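Local coordinates for protein phospholyase (Arthrobacter aurescens, PDB 5G4I) that uses pyridoxal phosphate to eliminate phosphate, probably from phosphoethanolamine, acting as a phospholyase although it is built as a class III aminotransferase, at residues A[385-388]-A[389-393]; A[413-416]-A[417-421]; A[222-225]-A[226-229]; A[18-21]-A[22-26]. All blocks are in the same frame, centred on the assembly; numbering follows the deposited sequence.

Contact 1: residues A[385-388]-A[389-393]; sequences ALTK and ILIED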
ATOM      1  N   ALA A 385      28.096 -20.276  -6.253  1.00 18.40           N
ATOM      2  CA  ALA A 385      28.341 -20.152  -7.678  1.00 18.45           C
ATOM      3  C   ALA A 385      27.704 -21.313  -8.525  1.00 16.24           C
ATOM      4  O   ALA A 385      27.260 -21.070  -9.621  1.00 18.65           O
ATOM      5  CB  ALA A 385      29.889 -20.123  -7.986  1.00 20.13           C
ATOM      6  N   LEU A 386      27.705 -22.542  -7.959  1.00 18.86           N
ATOM      7  CA  LEU A 386      27.073 -23.701  -8.620  1.00 17.96           C
ATOM      8  C   LEU A 386      25.502 -23.475  -8.667  1.00 15.56           C
ATOM      9  O   LEU A 386      24.832 -23.820  -9.662  1.00 16.05           O
ATOM     10  CB  LEU A 386      27.351 -25.013  -7.921  1.00 19.43           C
ATOM     11  CG  LEU A 386      28.838 -25.524  -7.854  1.00 20.05           C
ATOM     12  CD1 LEU A 386      29.015 -26.870  -7.270  1.00 22.64           C
ATOM     13  CD2 LEU A 386      29.432 -25.429  -9.242  1.00 22.54           C
ATOM     14  N   THR A 387      24.999 -22.859  -7.618  1.00 15.33           N
ATOM     15  CA  THR A 387      23.530 -22.523  -7.580  1.00 14.54           C
ATOM     16  C   THR A 387      23.161 -21.604  -8.712  1.00 16.92           C
ATOM     17  O   THR A 387      22.154 -21.793  -9.390  1.00 17.04           O
ATOM     18  CB  THR A 387      23.139 -21.915  -6.158  1.00 14.82           C
ATOM     19  OG1 THR A 387      23.627 -22.728  -5.117  1.00 16.65           O
ATOM     20  CG2 THR A 387      21.619 -21.836  -5.983  1.00 16.53           C
ATOM     21  N   LYS A 388      23.972 -20.547  -8.980  1.00 16.17           N
ATOM     22  CA  LYS A 388      23.719 -19.627 -10.069  1.00 17.58           C
ATOM     23  C   LYS A 388      23.751 -20.317 -11.440  1.00 16.71           C
ATOM     24  O   LYS A 388      22.967 -20.062 -12.355  1.00 16.29           O
ATOM     25  CB  LYS A 388      24.714 -18.429  -9.990  1.00 20.42           C
ATOM     26  CG  LYS A 388      24.597 -17.486 -11.114  1.00 26.05           C
ATOM     27  CD  LYS A 388      23.356 -16.699 -11.107  1.00 32.74           C
ATOM     28  CE  LYS A 388      23.461 -15.498 -12.100  1.00 35.26           C
ATOM     29  NZ  LYS A 388      22.102 -15.038 -12.360  1.00 37.88           N
ATOM     30  N   ILE A 389      24.772 -21.188 -11.595  1.00 16.36           N
ATOM     31  CA  ILE A 389      24.899 -22.031 -12.836  1.00 16.92           C
ATOM     32  C   ILE A 389      23.588 -22.814 -13.108  1.00 16.25           C
ATOM     33  O   ILE A 389      23.048 -22.801 -14.243  1.00 16.78           O
ATOM     34  CB  ILE A 389      26.139 -22.998 -12.754  1.00 20.82           C
ATOM     35  CG1 ILE A 389      27.429 -22.182 -12.884  1.00 21.72           C
ATOM     36  CG2 ILE A 389      26.035 -24.070 -13.796  1.00 21.05           C
ATOM     37  CD1 ILE A 389      28.721 -22.972 -12.634  1.00 26.32           C
ATOM     38  N   LEU A 390      23.088 -23.448 -12.043  1.00 16.18           N
ATOM     39  CA  LEU A 390      21.826 -24.221 -12.170  1.00 15.98           C
ATOM     40  C   LEU A 390      20.598 -23.339 -12.550  1.00 15.61           C
ATOM     41  O   LEU A 390      19.768 -23.729 -13.392  1.00 15.08           O
ATOM     42  CB  LEU A 390      21.536 -24.966 -10.913  1.00 16.10           C
ATOM     43  CG  LEU A 390      22.501 -26.125 -10.499  1.00 17.30           C
ATOM     44  CD1 LEU A 390      22.305 -26.569  -9.059  1.00 17.30           C
ATOM     45  CD2 LEU A 390      22.302 -27.341 -11.411  1.00 18.71           C
ATOM     46  N   ILE A 391      20.506 -22.185 -11.904  1.00 14.03           N
ATOM     47  CA  ILE A 391      19.375 -21.273 -12.250  1.00 14.06           C
ATOM     48  C   ILE A 391      19.398 -20.794 -13.721  1.00 15.80           C
ATOM     49  O   ILE A 391      18.383 -20.822 -14.418  1.00 14.89           O
ATOM     50  CB  ILE A 391      19.375 -20.068 -11.254  1.00 15.20           C
ATOM     51  CG1 ILE A 391      18.994 -20.554  -9.886  1.00 16.12           C
ATOM     52  CG2 ILE A 391      18.466 -18.932 -11.717  1.00 17.63           C
ATOM     53  CD1 ILE A 391      19.323 -19.557  -8.753  1.00 18.91           C
ATOM     54  N   GLU A 392      20.617 -20.400 -14.210  1.00 15.89           N
ATOM     55  CA  GLU A 392      20.718 -19.990 -15.608  1.00 15.92           C
ATOM     56  C   GLU A 392      20.522 -21.172 -16.585  1.00 13.53           C
ATOM     57  O   GLU A 392      19.906 -20.997 -17.670  1.00 15.16           O
ATOM     58  CB  GLU A 392      22.062 -19.291 -15.816  1.00 15.33           C
ATOM     59  CG  GLU A 392      22.204 -17.966 -15.073  1.00 16.45           C
ATOM     60  CD  GLU A 392      21.469 -16.762 -15.701  1.00 15.96           C
ATOM     61  OE1 GLU A 392      20.970 -16.903 -16.814  1.00 17.51           O
ATOM     62  OE2 GLU A 392      21.566 -15.635 -15.062  1.00 19.33           O
ATOM     63  N   ASP A 393      21.089 -22.350 -16.230  1.00 14.87           N
ATOM     64  CA  ASP A 393      20.910 -23.521 -17.063  1.00 15.44           C
ATOM     65  C   ASP A 393      19.415 -23.972 -17.202  1.00 14.72           C
ATOM     66  O   ASP A 393      18.880 -24.287 -18.253  1.00 16.38           O
ATOM     67  CB  ASP A 393      21.793 -24.701 -16.580  1.00 17.93           C
ATOM     68  CG  ASP A 393      21.733 -25.886 -17.532  1.00 21.14           C
ATOM     69  OD1 ASP A 393      22.121 -25.720 -18.691  1.00 25.55           O
ATOM     70  OD2 ASP A 393      21.293 -26.915 -17.153  1.00 25.67           O
TER

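Contact 2: residues A[413-416]-A[417-421]; sequences MRPP and LVFGR. With PO4 (phosphate ion), chain D.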
ATOM      1  N   MET A 413      11.701 -23.456  -5.406  1.00 22.66           N
ATOM      2  CA  MET A 413      10.653 -23.745  -6.433  1.00 20.37           C
ATOM      3  C   MET A 413       9.294 -23.613  -5.813  1.00 18.51           C
ATOM      4  O   MET A 413       9.062 -24.188  -4.709  1.00 17.65           O
ATOM      5  CB  MET A 413      10.864 -25.108  -6.830  1.00 20.83           C
ATOM      6  CG  MET A 413      12.141 -25.164  -7.662  1.00 27.71           C
ATOM      7  SD  MET A 413      13.096 -26.618  -7.850  1.00 27.91           S
ATOM      8  CE  MET A 413      12.816 -28.114  -6.946  1.00 17.77           C
ATOM      9  N   ARG A 414       8.495 -22.779  -6.450  1.00 14.20           N
ATOM     10  CA  ARG A 414       7.288 -22.209  -5.822  1.00 15.71           C
ATOM     11  C   ARG A 414       6.428 -21.756  -6.972  1.00 13.69           C
ATOM     12  O   ARG A 414       6.212 -20.587  -7.167  1.00 15.69           O
ATOM     13  CB  ARG A 414       7.680 -21.039  -4.833  1.00 16.73           C
ATOM     14  CG  ARG A 414       6.484 -20.282  -4.135  1.00 16.02           C
ATOM     15  CD  ARG A 414       6.846 -18.875  -3.575  1.00 19.04           C
ATOM     16  NE  ARG A 414       7.176 -18.046  -4.745  1.00 16.30           N
ATOM     17  CZ  ARG A 414       7.747 -16.825  -4.654  1.00 15.87           C
ATOM     18  NH1 ARG A 414       7.771 -16.157  -3.464  1.00 18.04           N
ATOM     19  NH2 ARG A 414       8.069 -16.092  -5.703  1.00 18.83           N
ATOM     20  N   PRO A 415       5.788 -22.732  -7.662  1.00 11.31           N
ATOM     21  CA  PRO A 415       4.988 -22.377  -8.885  1.00 11.11           C
ATOM     22  C   PRO A 415       3.593 -21.852  -8.615  1.00 10.20           C
ATOM     23  O   PRO A 415       3.124 -22.040  -7.436  1.00 10.85           O
ATOM     24  CB  PRO A 415       4.909 -23.733  -9.610  1.00 11.35           C
ATOM     25  CG  PRO A 415       4.944 -24.756  -8.499  1.00 13.38           C
ATOM     26  CD  PRO A 415       5.919 -24.205  -7.498  1.00 11.74           C
ATOM     27  N   PRO A 416       2.872 -21.276  -9.555  1.00 10.69           N
ATOM     28  CA  PRO A 416       1.411 -21.079  -9.432  1.00 11.03           C
ATOM     29  C   PRO A 416       0.736 -22.352  -8.887  1.00 11.14           C
ATOM     30  O   PRO A 416       1.183 -23.485  -9.173  1.00 10.96           O
ATOM     31  CB  PRO A 416       0.965 -20.712 -10.866  1.00 11.54           C
ATOM     32  CG  PRO A 416       2.257 -20.075 -11.434  1.00 12.44           C
ATOM     33  CD  PRO A 416       3.388 -20.907 -10.914  1.00 11.61           C
ATOM     34  N   LEU A 417      -0.322 -22.201  -8.067  1.00 10.89           N
ATOM     35  CA  LEU A 417      -0.980 -23.382  -7.399  1.00 10.46           C
ATOM     36  C   LEU A 417      -1.814 -24.233  -8.371  1.00 10.96           C
ATOM     37  O   LEU A 417      -2.405 -25.250  -7.958  1.00 14.00           O
ATOM     38  CB  LEU A 417      -1.793 -22.950  -6.146  1.00 11.35           C
ATOM     39  CG  LEU A 417      -1.496 -23.877  -4.948  1.00 11.01           C
ATOM     40  CD1 LEU A 417      -0.160 -23.618  -4.316  1.00 13.20           C
ATOM     41  CD2 LEU A 417      -2.602 -23.775  -3.871  1.00 12.58           C
ATOM     42  N   VAL A 418      -1.922 -23.875  -9.663  1.00 10.26           N
ATOM     43  CA  VAL A 418      -2.485 -24.697 -10.721  1.00 10.91           C
ATOM     44  C   VAL A 418      -1.439 -25.634 -11.358  1.00 12.19           C
ATOM     45  O   VAL A 418      -1.764 -26.391 -12.286  1.00 15.21           O
ATOM     46  CB  VAL A 418      -3.205 -23.832 -11.781  1.00 10.91           C
ATOM     47  CG1 VAL A 418      -4.429 -23.191 -11.257  1.00 11.31           C
ATOM     48  CG2 VAL A 418      -2.273 -22.813 -12.405  1.00 12.13           C
ATOM     49  N   PHE A 419      -0.221 -25.698 -10.862  1.00 11.79           N
ATOM     50  CA  PHE A 419       0.856 -26.604 -11.345  1.00 11.87           C
ATOM     51  C   PHE A 419       0.515 -28.007 -10.884  1.00 13.41           C
ATOM     52  O   PHE A 419       0.172 -28.306  -9.709  1.00 14.71           O
ATOM     53  CB  PHE A 419       2.145 -26.125 -10.617  1.00 13.26           C
ATOM     54  CG  PHE A 419       3.483 -26.734 -11.022  1.00 11.34           C
ATOM     55  CD1 PHE A 419       3.945 -27.848 -10.331  1.00 13.39           C
ATOM     56  CD2 PHE A 419       4.338 -26.103 -11.930  1.00 11.50           C
ATOM     57  CE1 PHE A 419       5.227 -28.352 -10.520  1.00 12.49           C
ATOM     58  CE2 PHE A 419       5.618 -26.604 -12.128  1.00 12.43           C
ATOM     59  CZ  PHE A 419       6.056 -27.691 -11.410  1.00 11.47           C
ATOM     60  N   GLY A 420       0.545 -28.927 -11.863  1.00 11.71           N
ATOM     61  CA  GLY A 420       0.137 -30.347 -11.700  1.00 12.87           C
ATOM     62  C   GLY A 420       1.305 -31.342 -11.892  1.00 12.47           C
ATOM     63  O   GLY A 420       2.486 -30.978 -12.052  1.00 12.31           O
ATOM     64  N   ARG A 421       0.986 -32.648 -11.879  1.00 13.91           N
ATOM     65  CA  ARG A 421       1.948 -33.713 -11.917  1.00 14.35           C
ATOM     66  C   ARG A 421       2.766 -33.740 -13.186  1.00 11.49           C
ATOM     67  O   ARG A 421       4.000 -33.882 -13.100  1.00 12.33           O
ATOM     68  CB  ARG A 421       1.221 -35.068 -11.679  1.00 17.12           C
ATOM     69  CG  ARG A 421       2.103 -36.321 -11.881  1.00 20.72           C
ATOM     70  CD  ARG A 421       3.038 -36.464 -10.769  1.00 23.39           C
TER
HETATM   71  P   PO4 D1442       9.690 -13.133  -3.938  1.00 28.35           P
HETATM   72  O1  PO4 D1442       9.289 -13.945  -2.851  1.00 29.41           O
HETATM   73  O2  PO4 D1442       8.823 -13.212  -5.193  1.00 33.92           O
HETATM   74  O3  PO4 D1442      10.797 -14.068  -4.411  1.00 43.89           O
HETATM   75  O4  PO4 D1442      10.182 -11.732  -3.682  1.00 36.71           O

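Contact 3: residues A[222-225]-A[226-229]; sequences STEG and LLQL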
ATOM      1  N   SER A 222      11.322 -19.098   4.825  1.00 12.21           N
ATOM      2  CA  SER A 222      11.839 -19.184   3.465  1.00 12.29           C
ATOM      3  C   SER A 222      13.049 -18.337   3.169  1.00 13.78           C
ATOM      4  O   SER A 222      14.080 -18.873   2.651  1.00 14.95           O
ATOM      5  CB  SER A 222      10.723 -18.951   2.457  1.00 15.99           C
ATOM      6  OG  SER A 222      10.154 -17.675   2.589  1.00 16.04           O
ATOM      7  N   THR A 223      13.074 -17.051   3.505  1.00 11.93           N
ATOM      8  CA  THR A 223      14.237 -16.190   3.302  1.00 12.66           C
ATOM      9  C   THR A 223      15.499 -16.743   4.030  1.00 13.92           C
ATOM     10  O   THR A 223      16.636 -16.539   3.579  1.00 14.74           O
ATOM     11  CB  THR A 223      13.902 -14.749   3.769  1.00 13.25           C
ATOM     12  OG1 THR A 223      12.769 -14.308   3.028  1.00 16.97           O
ATOM     13  CG2 THR A 223      15.040 -13.743   3.582  1.00 15.01           C
ATOM     14  N   GLU A 224      15.245 -17.346   5.211  1.00 12.27           N
ATOM     15  CA  GLU A 224      16.263 -17.934   6.076  1.00 13.04           C
ATOM     16  C   GLU A 224      16.924 -19.215   5.480  1.00 14.79           C
ATOM     17  O   GLU A 224      17.939 -19.703   6.039  1.00 16.53           O
ATOM     18  CB  GLU A 224      15.591 -18.377   7.389  1.00 12.60           C
ATOM     19  CG  GLU A 224      15.119 -17.245   8.317  1.00 11.49           C
ATOM     20  CD  GLU A 224      13.742 -16.702   7.998  1.00 12.86           C
ATOM     21  OE1 GLU A 224      13.092 -17.078   6.954  1.00 11.45           O
ATOM     22  OE2 GLU A 224      13.241 -15.858   8.790  1.00 11.74           O
ATOM     23  N   GLY A 225      16.392 -19.737   4.385  1.00 14.87           N
ATOM     24  CA  GLY A 225      16.846 -21.008   3.737  1.00 14.87           C
ATOM     25  C   GLY A 225      15.916 -22.182   3.847  1.00 15.34           C
ATOM     26  O   GLY A 225      16.386 -23.353   3.722  1.00 15.66           O
ATOM     27  N   LEU A 226      14.632 -22.014   4.109  1.00 12.27           N
ATOM     28  CA  LEU A 226      13.626 -23.048   4.261  1.00 12.85           C
ATOM     29  C   LEU A 226      13.900 -24.046   5.375  1.00 13.85           C
ATOM     30  O   LEU A 226      14.248 -25.231   5.166  1.00 16.71           O
ATOM     31  CB  LEU A 226      13.339 -23.804   2.887  1.00 14.84           C
ATOM     32  CG  LEU A 226      12.504 -23.065   1.891  1.00 19.67           C
ATOM     33  CD1 LEU A 226      12.513 -23.854   0.530  1.00 19.60           C
ATOM     34  CD2 LEU A 226      11.045 -22.909   2.381  1.00 17.47           C
ATOM     35  N   LEU A 227      13.882 -23.530   6.604  1.00 14.70           N
ATOM     36  CA  LEU A 227      14.257 -24.295   7.803  1.00 13.79           C
ATOM     37  C   LEU A 227      13.203 -25.317   8.248  1.00 14.55           C
ATOM     38  O   LEU A 227      12.004 -25.106   8.037  1.00 17.12           O
ATOM     39  CB  LEU A 227      14.473 -23.279   8.923  1.00 13.75           C
ATOM     40  CG  LEU A 227      15.351 -22.050   8.641  1.00 12.94           C
ATOM     41  CD1 LEU A 227      15.459 -21.173   9.912  1.00 13.47           C
ATOM     42  CD2 LEU A 227      16.724 -22.407   8.145  1.00 15.28           C
ATOM     43  N   GLN A 228      13.660 -26.429   8.848  1.00 15.17           N
ATOM     44  CA  GLN A 228      12.766 -27.424   9.445  1.00 16.95           C
ATOM     45  C   GLN A 228      12.955 -27.315  10.965  1.00 13.75           C
ATOM     46  O   GLN A 228      14.036 -27.686  11.490  1.00 14.14           O
ATOM     47  CB  GLN A 228      13.073 -28.886   8.948  1.00 19.60           C
ATOM     48  CG  GLN A 228      12.119 -29.903   9.606  1.00 22.58           C
ATOM     49  CD  GLN A 228      12.471 -31.414   9.359  1.00 31.49           C
ATOM     50  OE1 GLN A 228      13.262 -31.738   8.473  1.00 39.55           O
ATOM     51  NE2 GLN A 228      11.907 -32.299  10.160  1.00 28.48           N
ATOM     52  N   LEU A 229      11.949 -26.848  11.678  1.00 13.91           N
ATOM     53  CA  LEU A 229      12.141 -26.570  13.103  1.00 14.36           C
ATOM     54  C   LEU A 229      11.921 -27.804  13.974  1.00 15.70           C
ATOM     55  O   LEU A 229      11.040 -28.636  13.656  1.00 17.00           O
ATOM     56  CB  LEU A 229      11.176 -25.448  13.558  1.00 14.28           C
ATOM     57  CG  LEU A 229      11.638 -24.012  13.274  1.00 13.38           C
ATOM     58  CD1 LEU A 229      11.937 -23.681  11.798  1.00 13.70           C
ATOM     59  CD2 LEU A 229      10.587 -23.044  13.801  1.00 12.09           C
TER

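Contact 4: residues A[18-21]-A[22-26]; sequences DLLA and RRYAT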
ATOM      1  N   ASP A  18      15.685  -1.208 -26.980  1.00 43.42           N
ATOM      2  CA  ASP A  18      15.510   0.060 -26.318  1.00 30.24           C
ATOM      3  C   ASP A  18      14.822  -0.086 -24.963  1.00 20.08           C
ATOM      4  O   ASP A  18      14.946   0.862 -24.228  1.00 18.70           O
ATOM      5  CB  ASP A  18      14.601   0.947 -27.215  1.00 37.91           C
ATOM      6  CG  ASP A  18      13.232   0.244 -27.512  1.00 43.59           C
ATOM      7  OD1 ASP A  18      13.286  -0.646 -28.372  1.00 58.23           O
ATOM      8  OD2 ASP A  18      12.160   0.459 -26.883  1.00 34.73           O
ATOM      9  N   LEU A  19      14.069  -1.171 -24.692  1.00 17.54           N
ATOM     10  CA  LEU A  19      13.256  -1.213 -23.406  1.00 17.25           C
ATOM     11  C   LEU A  19      14.112  -1.063 -22.157  1.00 14.96           C
ATOM     12  O   LEU A  19      13.708  -0.308 -21.202  1.00 16.97           O
ATOM     13  CB  LEU A  19      12.383  -2.459 -23.381  1.00 18.60           C
ATOM     14  CG  LEU A  19      11.364  -2.498 -22.243  1.00 18.84           C
ATOM     15  CD1 LEU A  19      10.419  -1.295 -22.380  1.00 20.60           C
ATOM     16  CD2 LEU A  19      10.557  -3.797 -22.275  1.00 22.61           C
ATOM     17  N   LEU A  20      15.235  -1.790 -22.042  1.00 15.50           N
ATOM     18  CA  LEU A  20      16.057  -1.725 -20.844  1.00 15.67           C
ATOM     19  C   LEU A  20      16.579  -0.293 -20.557  1.00 15.45           C
ATOM     20  O   LEU A  20      16.496   0.266 -19.445  1.00 14.80           O
ATOM     21  CB  LEU A  20      17.243  -2.714 -20.940  1.00 15.99           C
ATOM     22  CG  LEU A  20      18.097  -2.875 -19.710  1.00 16.42           C
ATOM     23  CD1 LEU A  20      17.383  -3.440 -18.467  1.00 16.60           C
ATOM     24  CD2 LEU A  20      19.281  -3.827 -19.991  1.00 17.01           C
ATOM     25  N   ALA A  21      17.085   0.379 -21.631  1.00 16.56           N
ATOM     26  CA  ALA A  21      17.528   1.746 -21.453  1.00 15.26           C
ATOM     27  C   ALA A  21      16.379   2.727 -21.079  1.00 13.82           C
ATOM     28  O   ALA A  21      16.589   3.616 -20.220  1.00 14.41           O
ATOM     29  CB  ALA A  21      18.241   2.242 -22.743  1.00 17.86           C
ATOM     30  N   ARG A  22      15.204   2.523 -21.690  1.00 13.83           N
ATOM     31  CA  ARG A  22      14.013   3.347 -21.398  1.00 15.45           C
ATOM     32  C   ARG A  22      13.586   3.168 -19.895  1.00 12.90           C
ATOM     33  O   ARG A  22      13.230   4.157 -19.217  1.00 15.53           O
ATOM     34  CB  ARG A  22      12.862   3.085 -22.292  1.00 15.72           C
ATOM     35  CG  ARG A  22      13.123   3.546 -23.772  1.00 19.15           C
ATOM     36  CD  ARG A  22      12.116   3.020 -24.754  1.00 17.57           C
ATOM     37  NE  ARG A  22      10.721   3.316 -24.365  1.00 18.99           N
ATOM     38  CZ  ARG A  22       9.651   2.555 -24.666  1.00 20.92           C
ATOM     39  NH1 ARG A  22       9.731   1.423 -25.428  1.00 24.36           N
ATOM     40  NH2 ARG A  22       8.461   2.931 -24.209  1.00 24.23           N
ATOM     41  N   ARG A  23      13.696   1.944 -19.411  1.00 14.07           N
ATOM     42  CA  ARG A  23      13.501   1.666 -17.965  1.00 14.08           C
ATOM     43  C   ARG A  23      14.452   2.367 -17.070  1.00 13.83           C
ATOM     44  O   ARG A  23      14.105   3.027 -16.045  1.00 14.70           O
ATOM     45  CB  ARG A  23      13.534   0.137 -17.750  1.00 13.93           C
ATOM     46  CG  ARG A  23      13.380  -0.272 -16.275  1.00 14.03           C
ATOM     47  CD  ARG A  23      13.639  -1.715 -16.130  1.00 15.49           C
ATOM     48  NE  ARG A  23      13.729  -2.187 -14.721  1.00 14.03           N
ATOM     49  CZ  ARG A  23      12.866  -3.057 -14.098  1.00 14.94           C
ATOM     50  NH1 ARG A  23      11.773  -3.491 -14.724  1.00 15.02           N
ATOM     51  NH2 ARG A  23      13.174  -3.451 -12.822  1.00 13.66           N
ATOM     52  N   TYR A  24      15.741   2.284 -17.381  1.00 14.58           N
ATOM     53  CA  TYR A  24      16.754   2.883 -16.527  1.00 15.33           C
ATOM     54  C   TYR A  24      16.641   4.417 -16.471  1.00 14.64           C
ATOM     55  O   TYR A  24      17.002   5.021 -15.453  1.00 17.46           O
ATOM     56  CB  TYR A  24      18.169   2.443 -16.994  1.00 15.92           C
ATOM     57  CG  TYR A  24      18.592   1.043 -16.704  1.00 17.04           C
ATOM     58  CD1 TYR A  24      17.807   0.128 -15.979  1.00 16.67           C
ATOM     59  CD2 TYR A  24      19.806   0.548 -17.216  1.00 20.27           C
ATOM     60  CE1 TYR A  24      18.217  -1.196 -15.725  1.00 18.07           C
ATOM     61  CE2 TYR A  24      20.187  -0.774 -16.977  1.00 21.86           C
ATOM     62  CZ  TYR A  24      19.429  -1.617 -16.188  1.00 21.87           C
ATOM     63  OH  TYR A  24      19.821  -2.966 -15.942  1.00 23.86           O
ATOM     64  N   ALA A  25      16.103   5.046 -17.535  1.00 16.15           N
ATOM     65  CA  ALA A  25      15.901   6.472 -17.608  1.00 15.39           C
ATOM     66  C   ALA A  25      14.660   6.981 -16.867  1.00 18.06           C
ATOM     67  O   ALA A  25      14.412   8.197 -16.809  1.00 18.61           O
ATOM     68  CB  ALA A  25      15.822   6.934 -19.081  1.00 16.76           C
ATOM     69  N   THR A  26      13.833   6.052 -16.315  1.00 14.95           N
ATOM     70  CA  THR A  26      12.545   6.458 -15.703  1.00 16.47           C
ATOM     71  C   THR A  26      12.410   5.906 -14.267  1.00 13.81           C
ATOM     72  O   THR A  26      12.362   6.707 -13.276  1.00 14.40           O
ATOM     73  CB  THR A  26      11.336   5.982 -16.576  1.00 16.38           C
ATOM     74  OG1 THR A  26      11.421   4.576 -16.913  1.00 15.15           O
ATOM     75  CG2 THR A  26      11.162   6.813 -17.878  1.00 18.13           C
TER

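Contact 1: residues A[385-388]-A[389-393]
Thr387 and Ile391 sit one turn apart on the buried side of helix 384-396, where the packing is close. The amide of Ile391 donates to Thr387 O at 3.0 Å, and CG1 of the same isoleucine rests 3.4 Å from that oxygen. This branch reaches back over the preceding turn because CG1 stands beside its own backbone N and anti to the carbonyl carbon (chi1 -69°). Leu390 repeats the pattern one residue earlier: its N bonds to Leu386 O, and its CG comes within 3.4 Å of that oxygen. Threonine suits the buried face because OG1 is taken up by Ala383 O, one turn back, and leaves no polar end idle. The helix is amphipathic and belongs to the C-terminal part of the class III aminotransferase fold. Its inner face covers strands 368-373 and 399-404, with Leu386, Thr387 and Leu390 all touching Ile373, while Leu390 also meets helix 421-436. Toward solvent the packing thins. Leu386 lies at the border, partly exposed, and its CD2 lightly touches CD1 of the exposed Ile389 at 4.2 Å; Leu438 is beside the isoleucine. On a partly exposed flank, Lys388 and Glu392 pair: Lys388 NZ forms a salt bridge with Glu392 OE2 at 2.8 Å, the oxygen offering its anti lone pair, on the side away from OE1. A long, flexible lysine can span the turn by bending at chi2 (70°), the two side chains crossing at a slant. Glu392 has further partners, since OE2 also takes the amide of Arg36 and OE1 pairs with Arg395.

Contact 2: residues A[413-416]-A[417-421]
Arg414 NH1 donates to O1 of a phosphate ion at 2.8 Å, and NH2 reaches O2 of the same ion at 3.0 Å. Just beyond this arginine the chain makes a type I beta turn, Pro416 to Phe419, that joins strand 410-413 to helix 421-436. The phosphorus lies in the guanidinium plane, at its edge, the two-pronged grip for which arginine is well shaped; NH1 also donates to OE1 of the cofactor-binding Gln254 and NH2 to Tyr61 O, which fixes the group in place. Tyr61, Gln254 and Arg90 of the second subunit also hold the ion. It probably comes from the crystallisation liquor, but its place is consistent with a site for the phosphate of a substrate. The turn is closed by Phe419 N bonding to Pro416 O at 3.1 Å, with the donor well above the carbonyl plane. CG of Phe419 is anti to its backbone nitrogen (chi1 -172°), which swings the ring back against Pro415. The proline lies over one face, CG 3.7 Å from the ring centroid in a CH-pi contact and CB 3.4 Å from CD2. A compact proline ring presents C-H groups that can lie against an aromatic face. With an alanine in place of Phe419, Pro415 would probably lose that face, opening a gap toward Leu58 and Leu427, which the ring also touches. Within the turn, Pro416 CB meets Val418 CG2 at 4.2 Å.

Contact 3: residues A[222-225]-A[226-229]
Leu226 follows directly on the turn and folds back on it, its CD2 lying 4.0 Å from Ser222 CB. The turn is of type I, from Ser222 to Gly225, and is closed by Gly225 N bonding to Ser222 O at 3.0 Å. Gly225 lets the chain leave it with a positive phi (109°), at which a side chain would be jammed against the carbonyl oxygen of Glu224. Leu226 also has a positive phi, unusual for a leucine, and its CB is pressed to 3.2 Å from Gly225 O. In return its side chain is buried against Phe368, and its own carbonyl oxygen is taken by Arg363. Leu227 comes next and straddles Glu224: CD1 lies 3.8 Å from Glu224 CB, while CD2 is 3.6 Å from Glu224 O. The glutamate offers its aliphatic root to the leucine, bends at chi2 (85°), and leads its carboxylate away to Ser143. At Gln228 the chain turns to other company, its backbone N bonding to Asp178 OD1. The loop, between strand 214-217 and helix 233-243, thus joins its two halves largely through apolar side-chain groups, some resting on backbone atoms, with the polar ends sent elsewhere: Ser222 OG is bonded to Asp218. Because this serine side chain lies about 4 Å from that of the cofactor-binding Gln254, such apolar packing probably helps to fix the backbone beside the PLP site.

Contact 4: residues A[18-21]-A[22-26]
Asp18 and Arg22 are joined twice, by backbone and by side chain, at the start of the short N-terminal helix 19-24. The first link is the opening helical bond, Arg22 N to Asp18 O at 3.0 Å. The second is a salt bridge, Arg22 NH1 to Asp18 OD2 at 3.0 Å and nearly straight (167°). Carboxylate and guanidinium are almost coplanar, 13° apart, and the two side chains run alongside each other, a fit that suits an acid and an arginine one turn apart. The remaining carbonyls are satisfied in turn: Leu19 O by Arg23 N, Leu20 O by Tyr24 N, and Ala21 O by Ala25 N in a more bent bond. Arg23 O accepts from Thr26 N. The arginines hold the helix to the second subunit: Arg22 NH2 pairs with Glu101 of that subunit, and Arg23 NH1 donates to its Thr89 O. A leucine in place of Arg22 would probably leave Asp18 and Glu101 of the second subunit without their shared positive charge. Leu19 suits its position because CD1 covers one face of the guanidinium, while the side chain packs on Val97 of the second subunit. Farther round the helix, Leu20 lies across Tyr24, its CG 4.2 Å from the ring centroid in a CH-pi contact. Its CG is anti to the backbone N (chi1 -173°), which carries the branch forward over the ring, and CD1 comes 3.5 Å from Tyr24 OH.

How the contacts relate
Contacts 2 and 3 lie nearest the cofactor site, through Gln254, which binds PLP. Their nearest atoms are about 6 Å apart. Contact 2 reaches Gln254 through Arg414, which is hydrogen-bonded to it, while the Pro415 side chain is about 10 Å away; in contact 3 the Ser222 side chain lies about 4 Å from that of Gln254. The Ser222 side chain is also about 6 Å from PLP. Contact 1 stands farther back, its centre about 21 Å from that of contact 2, on a helix that covers the sheet containing strand 410-413, from which contact 2 continues. Contact 4 lies at the subunit interface, its centre about 32 Å from that of contact 2; the Arg23 side chain is about 14 Å from a bound PLP.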